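Local coordinates for protein TIR domain-containing adapter molecule 1 (Homo sapiens, PDB 4BSX) that serves as a Toll-like receptor signalling adaptor that induces interferon beta, with an N-terminal helical domain resembling IFIT proteins, at residues 40-49 against 100-108. The protein carries 2 engineered substitutions. Sequence-based numbering, arbitrary orientation.
Sequences CQGQDLLHAM and ARLYHLLAE
Leu46 and Leu102 run alongside each other, pointing opposite ways, where the start of helix 43-53 meets helix 96-108, an instructive case of a buried helix crossing that gives way to a water-bridged margin. On the tight side, Leu46 CB lies 3.7 Å from Leu102 CD2, and Leu46 CD2 rests against Leu105 CB. Leu46 directs its two methyls toward Leu102, Leu105 and Leu106 because its CG points away from the backbone N (chi1 -168°). One turn further along the helix, Met49, a selenomethionine, meets Leu102 tip to tip, its SE 3.5 Å from Leu102 CD1; Phe15 of helix 11-19 also packs on Met49.

Both segments belong to the all-helical N-terminal domain of TRIF, where the axes of 43-49 and 100-108 cross at -73° and approach to 9.7 Å. A type II turn from Cys40 to Gln43 leads into the first, with Gly42 as N-cap. The absence of a side chain at Gly42 lets the backbones come near, its CA 5.7 Å from Arg101 CA. Over this turn, Leu105 CD1 reaches to 3.5 Å from Gln43 N.

Toward the exposed Gln41 the contact loosens and no direct hydrogen bond spans it; instead a water donates to Gln41 O and, at 3.0 Å, to Arg101 O. Gln41 CB sits over one face of the Arg101 guanidinium, 3.4 Å from NH1, and its amide stacks 24° from that plane. The extended arginine chain carries NH2 onward to a salt bridge with Glu142 of helix 136-147. A leucine in place of Arg101 would probably leave Glu142 without this positive mate and Gln41 without the flat group it rests on.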
ATOM      1  N   CYS A  40      -4.793  10.830  -1.567  1.00 35.38           N
ATOM      2  CA  CYS A  40      -4.675   9.448  -2.029  1.00 38.06           C
ATOM      3  C   CYS A  40      -3.247   8.974  -1.844  1.00 34.03           C
ATOM      4  O   CYS A  40      -2.642   8.375  -2.749  1.00 32.47           O
ATOM      5  CB  CYS A  40      -5.059   9.300  -3.516  1.00 43.64           C
ATOM      6  SG  CYS A  40      -6.822   9.513  -3.967  1.00 60.25           S
ATOM      7  N   GLN A  41      -2.702   9.234  -0.666  1.00 28.81           N
ATOM      8  CA  GLN A  41      -1.415   8.663  -0.321  1.00 27.17           C
ATOM      9  C   GLN A  41      -1.503   7.165  -0.555  1.00 12.45           C
ATOM     10  O   GLN A  41      -2.531   6.511  -0.273  1.00  9.51           O
ATOM     11  CB  GLN A  41      -1.022   8.998   1.130  1.00 30.99           C
ATOM     12  CG  GLN A  41      -0.799  10.507   1.398  1.00 21.23           C
ATOM     13  CD  GLN A  41      -2.087  11.201   1.809  1.00 36.15           C
ATOM     14  OE1 GLN A  41      -3.167  10.617   1.735  1.00 37.85           O
ATOM     15  NE2 GLN A  41      -1.979  12.448   2.238  1.00 64.87           N
ATOM     16  N   GLY A  42      -0.425   6.636  -1.108  1.00 17.65           N
ATOM     17  CA  GLY A  42      -0.314   5.212  -1.389  1.00 17.73           C
ATOM     18  C   GLY A  42      -0.535   4.834  -2.846  1.00 20.75           C
ATOM     19  O   GLY A  42      -0.150   3.730  -3.256  1.00 23.99           O
ATOM     20  N   GLN A  43      -1.131   5.750  -3.616  1.00 15.50           N
ATOM     21  CA  GLN A  43      -1.462   5.526  -5.024  1.00 21.53           C
ATOM     22  C   GLN A  43      -0.257   5.079  -5.780  1.00 11.81           C
ATOM     23  O   GLN A  43      -0.353   4.199  -6.625  1.00 10.71           O
ATOM     24  CB  GLN A  43      -1.931   6.821  -5.705  1.00 15.41           C
ATOM     25  CG  GLN A  43      -3.336   7.261  -5.416  1.00 29.37           C
ATOM     26  CD  GLN A  43      -3.945   8.118  -6.536  1.00 43.23           C
ATOM     27  OE1 GLN A  43      -5.158   8.096  -6.754  1.00 40.51           O
ATOM     28  NE2 GLN A  43      -3.102   8.871  -7.246  1.00 38.22           N
ATOM     29  N   ASP A  44       0.862   5.764  -5.531  1.00 13.71           N
ATOM     30  CA  ASP A  44       2.082   5.498  -6.291  1.00 16.74           C
ATOM     31  C   ASP A  44       2.562   4.060  -6.016  1.00 14.92           C
ATOM     32  O   ASP A  44       2.929   3.344  -6.935  1.00 18.35           O
ATOM     33  CB  ASP A  44       3.178   6.515  -5.969  1.00 18.73           C
ATOM     34  CG  ASP A  44       2.986   7.836  -6.689  1.00 27.48           C
ATOM     35  OD1 ASP A  44       2.224   7.872  -7.679  1.00 27.06           O
ATOM     36  OD2 ASP A  44       3.619   8.830  -6.272  1.00 38.82           O
ATOM     37  N   LEU A  45       2.530   3.639  -4.760  1.00 13.98           N
ATOM     38  CA  LEU A  45       2.979   2.305  -4.389  1.00 15.40           C
ATOM     39  C   LEU A  45       1.987   1.303  -5.001  1.00 13.08           C
ATOM     40  O   LEU A  45       2.399   0.325  -5.629  1.00 10.37           O
ATOM     41  CB  LEU A  45       3.062   2.162  -2.845  1.00 13.13           C
ATOM     42  CG  LEU A  45       3.380   0.773  -2.252  1.00 24.40           C
ATOM     43  CD1 LEU A  45       4.748   0.333  -2.720  1.00 14.04           C
ATOM     44  CD2 LEU A  45       3.305   0.712  -0.695  1.00 15.07           C
ATOM     45  N   LEU A  46       0.685   1.576  -4.871  1.00 13.14           N
ATOM     46  CA  LEU A  46      -0.328   0.721  -5.490  1.00 16.87           C
ATOM     47  C   LEU A  46      -0.196   0.650  -7.023  1.00 15.88           C
ATOM     48  O   LEU A  46      -0.486  -0.385  -7.640  1.00 13.49           O
ATOM     49  CB  LEU A  46      -1.732   1.167  -5.116  1.00 12.49           C
ATOM     50  CG  LEU A  46      -2.855   0.168  -5.486  1.00 19.22           C
ATOM     51  CD1 LEU A  46      -2.677  -1.189  -4.832  1.00 16.05           C
ATOM     52  CD2 LEU A  46      -4.217   0.715  -5.107  1.00 14.05           C
ATOM     53  N   HIS A  47       0.246   1.724  -7.640  1.00 13.35           N
ATOM     54  CA  HIS A  47       0.480   1.708  -9.092  1.00 18.00           C
ATOM     55  C   HIS A  47       1.557   0.664  -9.406  1.00 12.04           C
ATOM     56  O   HIS A  47       1.446  -0.139 -10.348  1.00  8.68           O
ATOM     57  CB  HIS A  47       0.894   3.120  -9.544  1.00 12.58           C
ATOM     58  CG  HIS A  47       1.386   3.200 -10.950  1.00 15.94           C
ATOM     59  ND1 HIS A  47       0.555   3.058 -12.042  1.00 12.09           N
ATOM     60  CD2 HIS A  47       2.628   3.429 -11.440  1.00 20.17           C
ATOM     61  CE1 HIS A  47       1.275   3.139 -13.147  1.00 15.33           C
ATOM     62  NE2 HIS A  47       2.531   3.378 -12.810  1.00 18.65           N
ATOM     63  N   ALA A  48       2.591   0.653  -8.578  1.00 12.39           N
ATOM     64  CA  ALA A  48       3.741  -0.248  -8.797  1.00 16.02           C
ATOM     65  C   ALA A  48       3.359  -1.715  -8.581  1.00  9.68           C
ATOM     66  O   ALA A  48       3.797  -2.609  -9.324  1.00 12.22           O
ATOM     67  CB  ALA A  48       4.927   0.146  -7.867  1.00 15.58           C
HETATM   68  N   MSE A  49       2.568  -1.965  -7.536  1.00 10.68           N
HETATM   69  CA  MSE A  49       2.081  -3.327  -7.206  1.00 12.28           C
HETATM   70  C   MSE A  49       1.172  -3.831  -8.320  1.00 10.37           C
HETATM   71  O   MSE A  49       1.212  -5.022  -8.701  1.00  8.56           O
HETATM   72  CB  MSE A  49       1.345  -3.319  -5.872  1.00  5.31           C
HETATM   73  CG  MSE A  49       2.277  -3.082  -4.658  1.00 12.25           C
HETATM   74 SE   MSE A  49       1.290  -2.613  -3.001  1.00 19.00          SE
HETATM   75  CE  MSE A  49       0.096  -4.097  -2.745  1.00 11.03           C
ATOM     76  N   ALA A 100      -2.947   0.094   5.490  1.00 11.18           N
ATOM     77  CA  ALA A 100      -4.211   0.864   5.617  1.00 15.95           C
ATOM     78  C   ALA A 100      -4.545   1.767   4.374  1.00 15.23           C
ATOM     79  O   ALA A 100      -5.681   1.819   3.888  1.00 10.46           O
ATOM     80  CB  ALA A 100      -4.148   1.731   6.882  1.00 12.28           C
ATOM     81  N   ARG A 101      -3.532   2.485   3.892  1.00 10.48           N
ATOM     82  CA  ARG A 101      -3.675   3.377   2.774  1.00  7.74           C
ATOM     83  C   ARG A 101      -4.028   2.572   1.468  1.00 12.08           C
ATOM     84  O   ARG A 101      -4.973   2.890   0.719  1.00  6.37           O
ATOM     85  CB  ARG A 101      -2.382   4.166   2.653  1.00  8.73           C
ATOM     86  CG  ARG A 101      -2.344   5.372   3.592  1.00 14.68           C
ATOM     87  CD  ARG A 101      -1.062   6.225   3.496  1.00 12.53           C
ATOM     88  NE  ARG A 101      -1.189   7.391   4.383  1.00 10.71           N
ATOM     89  CZ  ARG A 101      -0.270   8.341   4.532  1.00 13.09           C
ATOM     90  NH1 ARG A 101       0.863   8.280   3.844  1.00  8.36           N
ATOM     91  NH2 ARG A 101      -0.483   9.360   5.375  1.00 14.55           N
ATOM     92  N   LEU A 102      -3.272   1.511   1.234  1.00 12.37           N
ATOM     93  CA  LEU A 102      -3.559   0.571   0.192  1.00  6.54           C
ATOM     94  C   LEU A 102      -4.987   0.024   0.296  1.00  9.52           C
ATOM     95  O   LEU A 102      -5.715  -0.001  -0.684  1.00  9.08           O
ATOM     96  CB  LEU A 102      -2.538  -0.551   0.211  1.00 13.38           C
ATOM     97  CG  LEU A 102      -1.102  -0.137  -0.138  1.00 17.31           C
ATOM     98  CD1 LEU A 102      -0.243  -1.389  -0.120  1.00 14.43           C
ATOM     99  CD2 LEU A 102      -0.994   0.599  -1.489  1.00 16.80           C
ATOM    100  N   TYR A 103      -5.410  -0.386   1.479  1.00  9.91           N
ATOM    101  CA  TYR A 103      -6.734  -0.956   1.589  1.00  8.91           C
ATOM    102  C   TYR A 103      -7.796   0.084   1.403  1.00 16.73           C
ATOM    103  O   TYR A 103      -8.927  -0.238   0.977  1.00 17.08           O
ATOM    104  CB  TYR A 103      -6.924  -1.704   2.883  1.00 11.96           C
ATOM    105  CG  TYR A 103      -6.601  -3.184   2.730  1.00 12.66           C
ATOM    106  CD1 TYR A 103      -5.292  -3.605   2.653  1.00 10.02           C
ATOM    107  CD2 TYR A 103      -7.596  -4.131   2.619  1.00 17.77           C
ATOM    108  CE1 TYR A 103      -4.971  -4.907   2.504  1.00 14.81           C
ATOM    109  CE2 TYR A 103      -7.277  -5.472   2.466  1.00 13.33           C
ATOM    110  CZ  TYR A 103      -5.958  -5.848   2.411  1.00 14.22           C
ATOM    111  OH  TYR A 103      -5.588  -7.167   2.265  1.00 21.07           O
ATOM    112  N   HIS A 104      -7.455   1.339   1.704  1.00 10.39           N
ATOM    113  CA  HIS A 104      -8.414   2.370   1.469  1.00 15.75           C
ATOM    114  C   HIS A 104      -8.710   2.482  -0.041  1.00 18.26           C
ATOM    115  O   HIS A 104      -9.862   2.528  -0.440  1.00 14.51           O
ATOM    116  CB  HIS A 104      -7.930   3.697   2.008  1.00 18.79           C
ATOM    117  CG  HIS A 104      -8.735   4.837   1.520  1.00 11.56           C
ATOM    118  ND1 HIS A 104     -10.067   4.989   1.844  1.00 25.23           N
ATOM    119  CD2 HIS A 104      -8.423   5.859   0.688  1.00 26.38           C
ATOM    120  CE1 HIS A 104     -10.532   6.080   1.261  1.00 22.26           C
ATOM    121  NE2 HIS A 104      -9.556   6.624   0.550  1.00 19.28           N
ATOM    122  N   LEU A 105      -7.660   2.538  -0.861  1.00 16.23           N
ATOM    123  CA  LEU A 105      -7.807   2.600  -2.314  1.00 19.21           C
ATOM    124  C   LEU A 105      -8.526   1.353  -2.824  1.00 17.66           C
ATOM    125  O   LEU A 105      -9.453   1.461  -3.651  1.00 17.88           O
ATOM    126  CB  LEU A 105      -6.450   2.800  -3.030  1.00 13.67           C
ATOM    127  CG  LEU A 105      -5.664   4.013  -2.473  1.00 17.04           C
ATOM    128  CD1 LEU A 105      -4.203   4.138  -3.008  1.00 18.01           C
ATOM    129  CD2 LEU A 105      -6.425   5.271  -2.708  1.00 11.03           C
ATOM    130  N   LEU A 106      -8.140   0.178  -2.326  1.00 13.63           N
ATOM    131  CA  LEU A 106      -8.790  -1.040  -2.787  1.00 14.21           C
ATOM    132  C   LEU A 106     -10.316  -1.026  -2.515  1.00 24.38           C
ATOM    133  O   LEU A 106     -11.118  -1.408  -3.387  1.00 22.61           O
ATOM    134  CB  LEU A 106      -8.140  -2.262  -2.174  1.00 19.91           C
ATOM    135  CG  LEU A 106      -6.702  -2.552  -2.599  1.00 15.41           C
ATOM    136  CD1 LEU A 106      -6.177  -3.725  -1.788  1.00 15.49           C
ATOM    137  CD2 LEU A 106      -6.615  -2.842  -4.080  1.00 13.77           C
ATOM    138  N   ALA A 107     -10.722  -0.582  -1.321  1.00 20.54           N
ATOM    139  CA  ALA A 107     -12.149  -0.502  -0.991  1.00 17.47           C
ATOM    140  C   ALA A 107     -12.909   0.550  -1.799  1.00 17.47           C
ATOM    141  O   ALA A 107     -14.087   0.359  -2.114  1.00 17.34           O
ATOM    142  CB  ALA A 107     -12.333  -0.228   0.478  1.00 19.36           C
ATOM    143  N   GLU A 108     -12.239   1.654  -2.124  1.00 17.33           N
ATOM    144  CA  GLU A 108     -12.816   2.714  -2.959  1.00 23.71           C
ATOM    145  C   GLU A 108     -13.019   2.236  -4.404  1.00 18.51           C
ATOM    146  O   GLU A 108     -13.898   2.692  -5.091  1.00 22.23           O
ATOM    147  CB  GLU A 108     -11.905   3.949  -2.969  1.00 22.54           C
ATOM    148  CG  GLU A 108     -11.849   4.704  -1.643  1.00 29.24           C
ATOM    149  CD  GLU A 108     -12.997   5.670  -1.507  1.00 38.81           C
ATOM    150  OE1 GLU A 108     -12.958   6.714  -2.206  1.00 40.88           O
ATOM    151  OE2 GLU A 108     -13.947   5.375  -0.729  1.00 32.70           O
TER
HETATM  152  O   HOH W   1      -4.886   5.914   0.919  1.00 10.38           O